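Local coordinates for uncharacterized protein (Borrelia turicatae, PDB 5VJ4), which is a putative surface protein of a relapsing-fever spirochete that probably binds lipid, at the interface of chains A and B. Residues are numbered along the deposited sequence; one frame, centred on the assembly and turned at random. Chains: chain A/B, Uncharacterized protein.

Contact 1: the interface of chains A and B. Residues chain A 130; chain B 265, 334-335.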
ATOM      1  N   ASN A 130      12.093   5.230 -15.656  1.00 57.19           N
ATOM      2  CA  ASN A 130      13.476   5.331 -15.198  1.00 56.54           C
ATOM      3  C   ASN A 130      14.317   4.192 -15.722  1.00 57.70           C
ATOM      4  O   ASN A 130      15.483   4.026 -15.318  1.00 68.10           O
ATOM      5  CB  ASN A 130      13.561   5.441 -13.653  1.00 48.06           C
ATOM      6  CG  ASN A 130      13.299   6.873 -13.158  1.00 82.68           C
ATOM      7  OD1 ASN A 130      14.231   7.613 -12.809  1.00116.62           O
ATOM      8  ND2 ASN A 130      12.037   7.277 -13.161  1.00 91.23           N
TER
ATOM      9  N   LYS B 265      12.450  12.080  -6.096  1.00 68.71           N
ATOM     10  CA  LYS B 265      11.988  10.704  -6.274  1.00 85.57           C
ATOM     11  C   LYS B 265      11.424  10.159  -4.968  1.00 81.37           C
ATOM     12  O   LYS B 265      10.417   9.429  -4.957  1.00 76.78           O
ATOM     13  CB  LYS B 265      13.104   9.816  -6.823  1.00 73.85           C
ATOM     14  CG  LYS B 265      13.752  10.394  -8.074  1.00 76.86           C
ATOM     15  CD  LYS B 265      14.546   9.359  -8.855  1.00 97.38           C
ATOM     16  CE  LYS B 265      15.542   9.985  -9.817  1.00 81.99           C
ATOM     17  NZ  LYS B 265      16.041   8.893 -10.689  1.00 79.35           N
ATOM     18  N   THR B 334      10.531   3.641  -7.270  1.00 58.39           N
ATOM     19  CA  THR B 334      10.728   4.630  -8.314  1.00 48.30           C
ATOM     20  C   THR B 334      10.921   3.988  -9.698  1.00 46.52           C
ATOM     21  O   THR B 334      10.476   4.518 -10.699  1.00 62.62           O
ATOM     22  CB  THR B 334      11.893   5.560  -7.971  1.00 50.03           C
ATOM     23  OG1 THR B 334      11.436   6.510  -7.008  1.00 65.33           O
ATOM     24  CG2 THR B 334      12.319   6.352  -9.190  1.00 63.79           C
ATOM     25  N   ASP B 335      11.558   2.830  -9.746  1.00 55.71           N
ATOM     26  CA  ASP B 335      11.841   2.173 -11.027  1.00 64.89           C
ATOM     27  C   ASP B 335      10.629   1.535 -11.675  1.00 54.61           C
ATOM     28  O   ASP B 335      10.619   1.340 -12.873  1.00 70.03           O
ATOM     29  CB  ASP B 335      13.012   1.170 -10.920  1.00 71.20           C
ATOM     30  CG  ASP B 335      14.414   1.869 -10.897  1.00104.24           C
ATOM     31  OD1 ASP B 335      14.551   3.087 -11.190  1.00100.86           O
ATOM     32  OD2 ASP B 335      15.406   1.183 -10.589  1.00100.67           O
TER
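A:Asn130 meets B:Thr334 and B:Asp335 from a non-helical loop conformation, phi well negative and psi near zero, in the short connection between helices 118-128 and 133-141, whereas the two chain B residues keep helical backbone angles at the C-terminal end of helix 308-335. The site is thus a loop-to-helix-end contact of a helical, putative surface protein, probably a lipoprotein in its full-length form, and it illustrates how one amide can meet two helices of a partner. B:Lys265, near the start of helix 263-273, reaches it along an extended side chain. Its ammonium NZ donates a hydrogen bond to the amide oxygen OD1 of A:Asn130 at 3.1 Å, the lysine chain and the amide approaching end-on, each from its own subunit. The C=O...N angle is 152°, and the donor stands 27° off the carbonyl plane. With its CG beside the backbone N and anti to the carbonyl carbon (chi1 -81°), A:Asn130 carries its amide towards chain B. The methyl CG2 of B:Thr334 lies slantwise beside the amide carbon, 4.1 Å from CG of A:Asn130. Within chain B this methyl also packs against the lysine, 3.8 Å from CD of B:Lys265, and may help to steer the chain. The backbone O of B:Thr334 is 4.0 Å from ND2 of A:Asn130, too long for a hydrogen bond, so the two merely come near one another. Carboxylate OD1 of B:Asp335 rests 3.5 Å from CB of A:Asn130.

Contact 2: the interface of chains A and B. Residues chain A 334-335; chain B 130, 198.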
ATOM      1  N   THR A 334      -9.327  -6.312   7.701  1.00 65.99           N
ATOM      2  CA  THR A 334     -10.183  -5.782   8.771  1.00100.28           C
ATOM      3  C   THR A 334      -9.864  -6.427  10.122  1.00 79.14           C
ATOM      4  O   THR A 334     -10.083  -5.813  11.154  1.00 72.50           O
ATOM      5  CB  THR A 334     -11.680  -5.942   8.475  1.00 59.23           C
ATOM      6  OG1 THR A 334     -11.863  -7.230   7.939  1.00 83.42           O
ATOM      7  CG2 THR A 334     -12.150  -4.913   7.450  1.00 53.46           C
ATOM      8  N   ASP A 335      -9.297  -7.628  10.115  1.00 69.88           N
ATOM      9  CA  ASP A 335      -8.927  -8.268  11.385  1.00 72.74           C
ATOM     10  C   ASP A 335      -7.641  -7.778  12.021  1.00 64.80           C
ATOM     11  O   ASP A 335      -7.317  -8.205  13.122  1.00 83.70           O
ATOM     12  CB  ASP A 335      -8.862  -9.797  11.269  1.00 73.00           C
ATOM     13  CG  ASP A 335     -10.213 -10.430  11.079  1.00102.72           C
ATOM     14  OD1 ASP A 335     -10.205 -11.603  10.672  1.00114.06           O
ATOM     15  OD2 ASP A 335     -11.264  -9.786  11.327  1.00106.20           O
TER
ATOM     16  N   ASN B 130     -11.377  -6.808  16.225  1.00100.14           N
ATOM     17  CA  ASN B 130     -12.152  -7.993  15.920  1.00 86.82           C
ATOM     18  C   ASN B 130     -11.550  -9.282  16.457  1.00 81.59           C
ATOM     19  O   ASN B 130     -11.958 -10.381  16.057  1.00 99.98           O
ATOM     20  CB  ASN B 130     -12.445  -8.055  14.420  1.00 83.45           C
ATOM     21  CG  ASN B 130     -13.580  -7.134  14.027  1.00 98.60           C
ATOM     22  OD1 ASN B 130     -14.558  -6.971  14.768  1.00132.24           O
ATOM     23  ND2 ASN B 130     -13.464  -6.526  12.869  1.00 82.92           N
ATOM     24  N   TYR B 198      -3.695  -6.085  17.839  1.00 78.09           N
ATOM     25  CA  TYR B 198      -3.562  -7.422  17.270  1.00 74.04           C
ATOM     26  C   TYR B 198      -2.163  -7.991  17.503  1.00 87.40           C
ATOM     27  O   TYR B 198      -2.015  -9.110  18.032  1.00 84.20           O
ATOM     28  CB  TYR B 198      -3.833  -7.373  15.773  1.00 80.54           C
ATOM     29  CG  TYR B 198      -3.838  -8.732  15.109  1.00 81.63           C
ATOM     30  CD1 TYR B 198      -2.632  -9.404  14.786  1.00 78.36           C
ATOM     31  CD2 TYR B 198      -5.056  -9.353  14.787  1.00 79.27           C
ATOM     32  CE1 TYR B 198      -2.657 -10.662  14.181  1.00 83.27           C
ATOM     33  CE2 TYR B 198      -5.099 -10.591  14.160  1.00 67.73           C
ATOM     34  CZ  TYR B 198      -3.906 -11.242  13.865  1.00 87.16           C
ATOM     35  OH  TYR B 198      -3.994 -12.461  13.255  1.00 93.96           O
TER
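The C-terminal end of helix 308-334 in chain A, with the residue that follows it, enters between two elements of chain B: the connection between helices 118-128 and 133-141, which carries B:Asn130, and the end of helix 176-201, which carries B:Tyr198. A helix terminus used in this way brings both its last carbonyl groups and a side chain to the partner. A:Asp335 stands between the two chain B residues and touches them with different groups. Towards B:Asn130 it turns its carboxylate. OD2 comes to 3.7 Å from CB of B:Asn130, meeting the aliphatic base of that side chain instead of its amide end. The two side chains run at about a right angle, and the carboxylate and amide planes are 80° apart, so the flat groups do not stack. A chi1 of -69° sets the carboxylate of A:Asp335 on the side of its own backbone N, opposite the carbonyl carbon, and thereby directs it to the asparagine. The backbone carbonyl of the same residue, placed by the main chain and not by this torsion, faces the tyrosine. That carbonyl O lies beyond the CD2 and CE2 side of the B:Tyr198 ring, displaced from the ring plane towards one face, and is 3.4 Å from CE2. The neighbouring approach to CD2 is modelled implausibly short and carries no weight at this resolution. The aromatic CG of B:Tyr198 is anti to its backbone N (chi1 -175°), which extends the ring from the helix end past the carbonyl. On the other flank A:Thr334 contributes through its backbone: its carbonyl O lies 3.9 Å from the amide nitrogen ND2 of B:Asn130, beyond hydrogen-bond length.

The centres of the C-alpha atoms of contact 1 and contact 2 lie about 34 Å apart, and the two patches use Asn130, Thr334 and Asp335 with the chains exchanged, as the two-fold symmetry of the interface requires. The residues described beside this shared core are Lys265 in contact 1 and Tyr198 in contact 2. In detail, the Thr334 methyl is turned to the asparagine only in contact 1, and the Asn130 amide is rotated differently about its CB-CG bond; these differences may reflect model uncertainty at this resolution as much as real asymmetry. The pairing may or may not persist outside the crystal.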